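PDB 1ULZ: pyruvate carboxylase n-terminal domain from Aquifex aeolicus, which forms the N-terminal biotin carboxylase part of pyruvate carboxylase, a member of the ATP-grasp family. Local coordinates for residues A[65-68]-A[69-72]; A[88-91]-A[92-96]; A[15-18]-A[19-23]. The protein carries 1 engineered substitution. All blocks are in the same frame, centred on the assembly; numbering follows the deposited sequence.

Contact 1 (A[65-68]-A[69-72]); sequences IINL and ALEV
I66 lays its CG2 methyl beside the end of L70, one helical turn further on, with I66 CG2 and L70 CD1 3.9 Å apart. The two side chains lie alongside each other. For I66 this follows from the first torsion: chi1 of -78° keeps CG1 near the backbone N and sends the CG2 branch to the carbonyl side, from which L70 approaches. L70 CG also rests 3.3 Å from I66 O, the acceptor of the L70 amide.

A second i to i+4 pair is looser. L68 and V72 meet at an angle, L68 CD1 lying 4.2 Å from V72 CG1. The same methyl, L68 CD1, is 4.0 Å from E71 OE2, where the glutamate chain is fully extended and merely passes by. V72 CG2 closes over L68 O at 3.4 Å.

Backbone hydrogen bonds hold this spacing. A69 N reaches I65 O, L70 N reaches I66 O at 3.0 Å, and E71 N reaches N67 O. V72 N meets L68 O at 2.9 Å, although V72 itself, at phi/psi -100°/14°, has left helical geometry.

The buried side faces I31, Y49 and F90, whereas N67, L70 and E71 are exposed; N67 OD1 takes a hydrogen bond from Q63 NE2, one turn earlier in the same helix. These are the last two turns of the amphipathic helix 62-71, packed on the parallel sheet of a Rossmann-like N-terminal domain.

Contact 2 (A[88-91]-A[92-96]); sequences AEFA and KMCEE
A cysteine sulfur-aromatic contact along one turn of helix 88-96 is the main feature here; the helix links strands 76-78 and 100-101 in a beta-alpha-beta unit. C94 SG sits over one face of the F90 ring, 3.9 Å from its centroid and 18° off the ring normal. Its nearest ring atom is F90 CZ, at 3.7 Å from C94 SG, and the sulfur is displaced toward the rim. Both residues contribute to the meeting. In F90, chi1 of 180° carries the ring alongside the helix in the direction of the next turn, and chi2 then turns a face to the residue four positions later. In C94, chi1 of -78° sets SG beside its own backbone N, which brings it back over that face.

On another side of the helix, E89 and M93 run next to each other, E89 CG being 4.1 Å from M93 SD. M93 CG comes closer still to the backbone, 3.3 Å from E89 O.

The helical hydrogen bonds set this i to i+4 spacing. M93 N donates to E89 O at 2.9 Å, C94 N to F90 O, and E95 N to A91 O, a longer bond at 3.2 Å. Further on, the extended K92 chain turns at chi4 and brings NZ to E96 OE2 in a 2.6 Å salt bridge, arriving from above the carboxylate plane rather than within it.

Around the contact, I66 of helix 62-71 touches F90 and M93, F101 of strand 100-101 lies against F90, A91 and C94, and W106 of helix 106-113 covers A91, K92 and E95.

Contact 3 (A[15-18]-A[19-23]); sequences VRII and RACKE
Apolar contact between I18 and K22 is made by I18 CG2, which lies 3.9 Å from K22 CD where the two side chains pass across each other. With chi1 at -75°, it is the I18 ethyl branch that stays by the backbone N, leaving the methyl to face K22. K22 CG also covers the backbone, 3.3 Å from I18 O, before the chain bends at chi3 and chi4 and carries the ammonium to E407 of the second subunit. A more distant apolar pair is I17 CG2 with C21 SG, at 4.4 Å.

Backbone hydrogen bonds run from R19 N to V15 O, A20 N to R16 O, C21 N to I17 O and K22 N to I18 O. The last is 2.9 Å long with an N-H...O angle of 164°; that of A20 is longer, at 3.2 Å.

Among the polar side chains, R16 bends at chi2 (78°), bringing its NH1 obliquely to within 4.0 Å of A20 CB. R16 NH1 gives a hydrogen bond to a water at 3.0 Å; the water's 3.4 Å approach to E23 OE1 is weak and bridges at most loosely, E23 OE1 being in salt bridges with K309 and with R401 of the second subunit. R16 NH2 has salt bridges to E300 and D306 and NE hydrogen-bonds H296, which together would tend to fix its rotation.

The R19 side chain extends to the second subunit, NH2 hydrogen-bonding T408 OG1 and NE hydrogen-bonding G361 O of that subunit, while I17 and I18 pack on V7. Helix 11-24 is the crossover helix of a beta-alpha-beta unit between parallel strands 5-7 and 28-32, as in Rossmann-like folds, with one flank at the dimer interface.

All three contacts are about two turns of a helix in the Rossmann-like N-terminal domain, whose central parallel sheet has strand 5-7 in the middle. Contacts 1 and 2 are neighbours, with centres 13 Å apart, and they touch: I66 CD1 lies 3.3 Å from M93 CB, and I66 CG1 is 3.7 Å from F90 CE1. The isoleucine paired with L70 in contact 1 thus also packs on contact 2. Contact 3 stands apart, its nearest atoms about 12 Å from contact 1 and about 11 Å from contact 2. Contact 3 alone reaches the second subunit, which touches neither of the other two.

Contact 1 (A[65-68]-A[69-72])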
ATOM      1  N   ILE A  65      19.370  27.122 -10.603  1.00 23.83           N
ATOM      2  CA  ILE A  65      19.143  25.984  -9.723  1.00 23.88           C
ATOM      3  C   ILE A  65      20.431  25.560  -9.025  1.00 24.04           C
ATOM      4  O   ILE A  65      20.433  25.276  -7.825  1.00 24.69           O
ATOM      5  CB  ILE A  65      18.522  24.810 -10.512  1.00 23.22           C
ATOM      6  CG1 ILE A  65      17.072  25.161 -10.871  1.00 21.54           C
ATOM      7  CG2 ILE A  65      18.583  23.523  -9.693  1.00 23.08           C
ATOM      8  CD1 ILE A  65      16.430  24.227 -11.867  1.00 22.83           C
ATOM      9  N   ILE A  66      21.532  25.523  -9.770  1.00 25.14           N
ATOM     10  CA  ILE A  66      22.821  25.167  -9.185  1.00 24.78           C
ATOM     11  C   ILE A  66      23.188  26.216  -8.136  1.00 25.24           C
ATOM     12  O   ILE A  66      23.597  25.883  -7.023  1.00 25.76           O
ATOM     13  CB  ILE A  66      23.926  25.086 -10.274  1.00 25.55           C
ATOM     14  CG1 ILE A  66      23.800  23.758 -11.027  1.00 26.02           C
ATOM     15  CG2 ILE A  66      25.304  25.226  -9.646  1.00 24.09           C
ATOM     16  CD1 ILE A  66      24.799  23.575 -12.147  1.00 27.32           C
ATOM     17  N   ASN A  67      23.015  27.489  -8.480  1.00 25.64           N
ATOM     18  CA  ASN A  67      23.329  28.559  -7.540  1.00 25.55           C
ATOM     19  C   ASN A  67      22.524  28.472  -6.252  1.00 23.74           C
ATOM     20  O   ASN A  67      23.069  28.666  -5.164  1.00 24.50           O
ATOM     21  CB  ASN A  67      23.112  29.927  -8.188  1.00 27.11           C
ATOM     22  CG  ASN A  67      24.171  30.250  -9.220  1.00 29.91           C
ATOM     23  OD1 ASN A  67      25.174  29.543  -9.335  1.00 29.61           O
ATOM     24  ND2 ASN A  67      23.959  31.322  -9.971  1.00 28.05           N
ATOM     25  N   LEU A  68      21.229  28.191  -6.366  1.00 22.40           N
ATOM     26  CA  LEU A  68      20.387  28.083  -5.178  1.00 20.91           C
ATOM     27  C   LEU A  68      20.894  26.947  -4.290  1.00 21.11           C
ATOM     28  O   LEU A  68      21.057  27.118  -3.087  1.00 23.07           O
ATOM     29  CB  LEU A  68      18.922  27.833  -5.573  1.00 21.55           C
ATOM     30  CG  LEU A  68      17.932  27.569  -4.428  1.00 21.34           C
ATOM     31  CD1 LEU A  68      17.869  28.763  -3.497  1.00 18.12           C
ATOM     32  CD2 LEU A  68      16.556  27.271  -5.002  1.00 20.38           C
ATOM     33  N   ALA A  69      21.148  25.787  -4.887  1.00 22.60           N
ATOM     34  CA  ALA A  69      21.648  24.641  -4.127  1.00 23.30           C
ATOM     35  C   ALA A  69      22.886  25.056  -3.339  1.00 23.58           C
ATOM     36  O   ALA A  69      23.003  24.781  -2.146  1.00 24.00           O
ATOM     37  CB  ALA A  69      21.993  23.497  -5.070  1.00 22.81           C
ATOM     38  N   LEU A  70      23.809  25.724  -4.022  1.00 24.42           N
ATOM     39  CA  LEU A  70      25.037  26.192  -3.395  1.00 25.14           C
ATOM     40  C   LEU A  70      24.718  27.202  -2.302  1.00 25.32           C
ATOM     41  O   LEU A  70      25.329  27.192  -1.236  1.00 25.35           O
ATOM     42  CB  LEU A  70      25.950  26.837  -4.440  1.00 24.30           C
ATOM     43  CG  LEU A  70      26.516  25.911  -5.523  1.00 25.60           C
ATOM     44  CD1 LEU A  70      27.240  26.740  -6.573  1.00 25.77           C
ATOM     45  CD2 LEU A  70      27.466  24.892  -4.888  1.00 22.38           C
ATOM     46  N   GLU A  71      23.747  28.068  -2.566  1.00 26.20           N
ATOM     47  CA  GLU A  71      23.368  29.085  -1.592  1.00 26.54           C
ATOM     48  C   GLU A  71      22.834  28.513  -0.285  1.00 26.13           C
ATOM     49  O   GLU A  71      23.169  29.013   0.791  1.00 26.60           O
ATOM     50  CB  GLU A  71      22.322  30.036  -2.182  1.00 27.44           C
ATOM     51  CG  GLU A  71      21.911  31.147  -1.219  1.00 27.02           C
ATOM     52  CD  GLU A  71      20.841  32.063  -1.793  1.00 27.87           C
ATOM     53  OE1 GLU A  71      20.493  33.053  -1.115  1.00 26.79           O
ATOM     54  OE2 GLU A  71      20.347  31.792  -2.914  1.00 28.36           O
ATOM     55  N   VAL A  72      22.005  27.475  -0.361  1.00 24.91           N
ATOM     56  CA  VAL A  72      21.440  26.898   0.860  1.00 24.96           C
ATOM     57  C   VAL A  72      22.137  25.635   1.354  1.00 26.55           C
ATOM     58  O   VAL A  72      21.607  24.917   2.205  1.00 27.86           O
ATOM     59  CB  VAL A  72      19.929  26.588   0.693  1.00 25.20           C
ATOM     60  CG1 VAL A  72      19.165  27.872   0.372  1.00 22.46           C
ATOM     61  CG2 VAL A  72      19.724  25.554  -0.396  1.00 23.42           C
TER

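Contact 2 (A[88-91]-A[92-96])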
ATOM      1  N   ALA A  88      22.507  16.110 -20.044  1.00 26.39           N
ATOM      2  CA  ALA A  88      23.911  15.815 -19.753  1.00 27.12           C
ATOM      3  C   ALA A  88      24.679  17.055 -19.319  1.00 27.35           C
ATOM      4  O   ALA A  88      25.557  16.978 -18.465  1.00 28.27           O
ATOM      5  CB  ALA A  88      24.583  15.174 -20.970  1.00 27.42           C
ATOM      6  N   GLU A  89      24.335  18.202 -19.892  1.00 28.11           N
ATOM      7  CA  GLU A  89      25.004  19.455 -19.553  1.00 29.16           C
ATOM      8  C   GLU A  89      24.784  19.835 -18.088  1.00 27.55           C
ATOM      9  O   GLU A  89      25.727  20.187 -17.377  1.00 28.02           O
ATOM     10  CB  GLU A  89      24.495  20.581 -20.463  1.00 30.77           C
ATOM     11  CG  GLU A  89      25.283  21.870 -20.362  1.00 35.57           C
ATOM     12  CD  GLU A  89      24.742  22.970 -21.277  1.00 39.42           C
ATOM     13  OE1 GLU A  89      25.321  24.077 -21.269  1.00 39.12           O
ATOM     14  OE2 GLU A  89      23.741  22.732 -21.999  1.00 40.94           O
ATOM     15  N   PHE A  90      23.533  19.772 -17.642  1.00 26.15           N
ATOM     16  CA  PHE A  90      23.202  20.105 -16.262  1.00 24.60           C
ATOM     17  C   PHE A  90      23.951  19.177 -15.313  1.00 23.88           C
ATOM     18  O   PHE A  90      24.525  19.618 -14.320  1.00 24.13           O
ATOM     19  CB  PHE A  90      21.689  19.979 -16.035  1.00 25.04           C
ATOM     20  CG  PHE A  90      21.256  20.296 -14.629  1.00 24.85           C
ATOM     21  CD1 PHE A  90      21.571  21.518 -14.050  1.00 23.41           C
ATOM     22  CD2 PHE A  90      20.536  19.370 -13.886  1.00 23.94           C
ATOM     23  CE1 PHE A  90      21.175  21.809 -12.755  1.00 25.89           C
ATOM     24  CE2 PHE A  90      20.135  19.652 -12.591  1.00 24.15           C
ATOM     25  CZ  PHE A  90      20.453  20.868 -12.021  1.00 25.51           C
ATOM     26  N   ALA A  91      23.942  17.885 -15.629  1.00 24.29           N
ATOM     27  CA  ALA A  91      24.630  16.897 -14.808  1.00 24.76           C
ATOM     28  C   ALA A  91      26.116  17.250 -14.707  1.00 24.29           C
ATOM     29  O   ALA A  91      26.716  17.143 -13.637  1.00 23.64           O
ATOM     30  CB  ALA A  91      24.454  15.505 -15.407  1.00 22.80           C
ATOM     31  N   LYS A  92      26.698  17.679 -15.824  1.00 24.76           N
ATOM     32  CA  LYS A  92      28.111  18.055 -15.856  1.00 26.02           C
ATOM     33  C   LYS A  92      28.334  19.280 -14.963  1.00 26.45           C
ATOM     34  O   LYS A  92      29.243  19.305 -14.129  1.00 26.12           O
ATOM     35  CB  LYS A  92      28.530  18.359 -17.298  1.00 27.37           C
ATOM     36  CG  LYS A  92      29.998  18.705 -17.508  1.00 31.05           C
ATOM     37  CD  LYS A  92      30.287  18.876 -19.002  1.00 35.51           C
ATOM     38  CE  LYS A  92      31.736  19.299 -19.282  1.00 37.60           C
ATOM     39  NZ  LYS A  92      32.039  20.657 -18.734  1.00 39.89           N
ATOM     40  N   MET A  93      27.486  20.289 -15.131  1.00 27.07           N
ATOM     41  CA  MET A  93      27.594  21.501 -14.330  1.00 27.82           C
ATOM     42  C   MET A  93      27.507  21.194 -12.830  1.00 27.68           C
ATOM     43  O   MET A  93      28.249  21.768 -12.031  1.00 28.07           O
ATOM     44  CB  MET A  93      26.506  22.492 -14.749  1.00 28.47           C
ATOM     45  CG  MET A  93      26.732  23.103 -16.126  1.00 30.99           C
ATOM     46  SD  MET A  93      25.250  23.895 -16.812  1.00 32.35           S
ATOM     47  CE  MET A  93      25.076  25.316 -15.705  1.00 31.88           C
ATOM     48  N   CYS A  94      26.616  20.281 -12.447  1.00 27.88           N
ATOM     49  CA  CYS A  94      26.473  19.913 -11.040  1.00 27.57           C
ATOM     50  C   CYS A  94      27.790  19.366 -10.495  1.00 28.51           C
ATOM     51  O   CYS A  94      28.253  19.770  -9.425  1.00 27.35           O
ATOM     52  CB  CYS A  94      25.380  18.851 -10.868  1.00 27.12           C
ATOM     53  SG  CYS A  94      23.686  19.484 -10.941  1.00 27.44           S
ATOM     54  N   GLU A  95      28.384  18.434 -11.238  1.00 29.61           N
ATOM     55  CA  GLU A  95      29.646  17.821 -10.836  1.00 30.97           C
ATOM     56  C   GLU A  95      30.713  18.892 -10.625  1.00 30.55           C
ATOM     57  O   GLU A  95      31.341  18.952  -9.574  1.00 29.99           O
ATOM     58  CB  GLU A  95      30.125  16.834 -11.905  1.00 31.41           C
ATOM     59  CG  GLU A  95      31.350  16.031 -11.498  1.00 35.28           C
ATOM     60  CD  GLU A  95      31.896  15.174 -12.631  1.00 37.09           C
ATOM     61  OE1 GLU A  95      32.570  15.725 -13.531  1.00 39.31           O
ATOM     62  OE2 GLU A  95      31.643  13.949 -12.625  1.00 36.83           O
ATOM     63  N   GLU A  96      30.898  19.743 -11.627  1.00 30.46           N
ATOM     64  CA  GLU A  96      31.894  20.808 -11.567  1.00 31.91           C
ATOM     65  C   GLU A  96      31.679  21.759 -10.395  1.00 31.13           C
ATOM     66  O   GLU A  96      32.630  22.347  -9.884  1.00 29.59           O
ATOM     67  CB  GLU A  96      31.889  21.579 -12.891  1.00 34.04           C
ATOM     68  CG  GLU A  96      32.024  20.647 -14.093  1.00 38.21           C
ATOM     69  CD  GLU A  96      32.013  21.362 -15.427  1.00 40.67           C
ATOM     70  OE1 GLU A  96      31.198  22.300 -15.608  1.00 42.99           O
ATOM     71  OE2 GLU A  96      32.810  20.972 -16.311  1.00 42.44           O
TER

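Contact 3 (A[15-18]-A[19-23])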
ATOM      1  N   VAL A  15       6.956  14.760  -4.655  1.00 18.79           N
ATOM      2  CA  VAL A  15       6.437  14.202  -3.408  1.00 17.78           C
ATOM      3  C   VAL A  15       7.096  12.847  -3.143  1.00 17.85           C
ATOM      4  O   VAL A  15       7.504  12.560  -2.022  1.00 17.42           O
ATOM      5  CB  VAL A  15       4.901  14.021  -3.475  1.00 19.26           C
ATOM      6  CG1 VAL A  15       4.417  13.207  -2.283  1.00 17.65           C
ATOM      7  CG2 VAL A  15       4.217  15.388  -3.491  1.00 16.83           C
ATOM      8  N   ARG A  16       7.200  12.028  -4.187  1.00 17.51           N
ATOM      9  CA  ARG A  16       7.829  10.711  -4.095  1.00 18.29           C
ATOM     10  C   ARG A  16       9.267  10.843  -3.601  1.00 17.71           C
ATOM     11  O   ARG A  16       9.686  10.127  -2.699  1.00 17.65           O
ATOM     12  CB  ARG A  16       7.838  10.029  -5.465  1.00 18.10           C
ATOM     13  CG  ARG A  16       8.637   8.720  -5.518  1.00 17.89           C
ATOM     14  CD  ARG A  16       7.856   7.558  -4.919  1.00 17.63           C
ATOM     15  NE  ARG A  16       8.610   6.305  -4.906  1.00 17.80           N
ATOM     16  CZ  ARG A  16       9.538   5.993  -4.005  1.00 20.64           C
ATOM     17  NH1 ARG A  16       9.844   6.844  -3.030  1.00 20.41           N
ATOM     18  NH2 ARG A  16      10.155   4.822  -4.068  1.00 18.06           N
ATOM     19  N   ILE A  17      10.016  11.761  -4.205  1.00 17.19           N
ATOM     20  CA  ILE A  17      11.406  11.985  -3.828  1.00 16.35           C
ATOM     21  C   ILE A  17      11.515  12.533  -2.403  1.00 17.66           C
ATOM     22  O   ILE A  17      12.356  12.083  -1.624  1.00 18.16           O
ATOM     23  CB  ILE A  17      12.103  12.962  -4.809  1.00 16.21           C
ATOM     24  CG1 ILE A  17      12.079  12.375  -6.225  1.00 15.53           C
ATOM     25  CG2 ILE A  17      13.546  13.209  -4.369  1.00 15.83           C
ATOM     26  CD1 ILE A  17      12.512  13.337  -7.297  1.00 11.72           C
ATOM     27  N   ILE A  18      10.667  13.500  -2.062  1.00 18.26           N
ATOM     28  CA  ILE A  18      10.690  14.075  -0.720  1.00 18.56           C
ATOM     29  C   ILE A  18      10.419  13.008   0.345  1.00 19.77           C
ATOM     30  O   ILE A  18      11.069  12.990   1.386  1.00 20.94           O
ATOM     31  CB  ILE A  18       9.660  15.227  -0.573  1.00 18.57           C
ATOM     32  CG1 ILE A  18      10.177  16.478  -1.288  1.00 18.54           C
ATOM     33  CG2 ILE A  18       9.418  15.541   0.897  1.00 17.44           C
ATOM     34  CD1 ILE A  18       9.194  17.623  -1.302  1.00 17.04           C
ATOM     35  N   ARG A  19       9.476  12.108   0.082  1.00 18.03           N
ATOM     36  CA  ARG A  19       9.173  11.065   1.058  1.00 18.24           C
ATOM     37  C   ARG A  19      10.384  10.159   1.288  1.00 18.64           C
ATOM     38  O   ARG A  19      10.695   9.802   2.425  1.00 18.39           O
ATOM     39  CB  ARG A  19       7.975  10.215   0.612  1.00 16.39           C
ATOM     40  CG  ARG A  19       7.637   9.113   1.612  1.00 17.69           C
ATOM     41  CD  ARG A  19       6.331   8.413   1.301  1.00 16.66           C
ATOM     42  NE  ARG A  19       5.201   9.333   1.263  1.00 18.33           N
ATOM     43  CZ  ARG A  19       4.824  10.109   2.276  1.00 16.98           C
ATOM     44  NH1 ARG A  19       5.488  10.086   3.422  1.00 17.13           N
ATOM     45  NH2 ARG A  19       3.776  10.904   2.142  1.00 17.60           N
ATOM     46  N   ALA A  20      11.059   9.780   0.206  1.00 18.24           N
ATOM     47  CA  ALA A  20      12.240   8.929   0.322  1.00 19.45           C
ATOM     48  C   ALA A  20      13.264   9.627   1.219  1.00 18.83           C
ATOM     49  O   ALA A  20      13.809   9.015   2.138  1.00 19.99           O
ATOM     50  CB  ALA A  20      12.833   8.658  -1.059  1.00 17.90           C
ATOM     51  N   CYS A  21      13.506  10.910   0.955  1.00 19.18           N
ATOM     52  CA  CYS A  21      14.447  11.701   1.746  1.00 18.55           C
ATOM     53  C   CYS A  21      14.051  11.772   3.223  1.00 19.07           C
ATOM     54  O   CYS A  21      14.889  11.582   4.102  1.00 19.56           O
ATOM     55  CB  CYS A  21      14.565  13.123   1.175  1.00 18.28           C
ATOM     56  SG  CYS A  21      15.424  13.232  -0.425  1.00 21.52           S
ATOM     57  N   LYS A  22      12.776  12.046   3.495  1.00 19.42           N
ATOM     58  CA  LYS A  22      12.294  12.129   4.870  1.00 19.80           C
ATOM     59  C   LYS A  22      12.543  10.811   5.591  1.00 21.22           C
ATOM     60  O   LYS A  22      12.931  10.795   6.757  1.00 21.84           O
ATOM     61  CB  LYS A  22      10.796  12.470   4.905  1.00 19.27           C
ATOM     62  CG  LYS A  22      10.470  13.895   4.476  1.00 18.24           C
ATOM     63  CD  LYS A  22       8.970  14.174   4.542  1.00 20.37           C
ATOM     64  CE  LYS A  22       8.434  14.143   5.968  1.00 20.71           C
ATOM     65  NZ  LYS A  22       8.873  15.315   6.771  1.00 18.97           N
ATOM     66  N   GLU A  23      12.324   9.704   4.890  1.00 20.83           N
ATOM     67  CA  GLU A  23      12.551   8.394   5.478  1.00 21.77           C
ATOM     68  C   GLU A  23      14.034   8.189   5.804  1.00 21.73           C
ATOM     69  O   GLU A  23      14.371   7.529   6.785  1.00 22.43           O
ATOM     70  CB  GLU A  23      12.026   7.298   4.542  1.00 20.23           C
ATOM     71  CG  GLU A  23      10.527   7.085   4.686  1.00 20.38           C
ATOM     72  CD  GLU A  23       9.922   6.176   3.625  1.00 22.78           C
ATOM     73  OE1 GLU A  23      10.656   5.378   3.005  1.00 21.49           O
ATOM     74  OE2 GLU A  23       8.691   6.254   3.426  1.00 20.50           O
TER
HETATM   75  O   HOH W   1      10.697   5.718  -0.342  1.00 17.50           O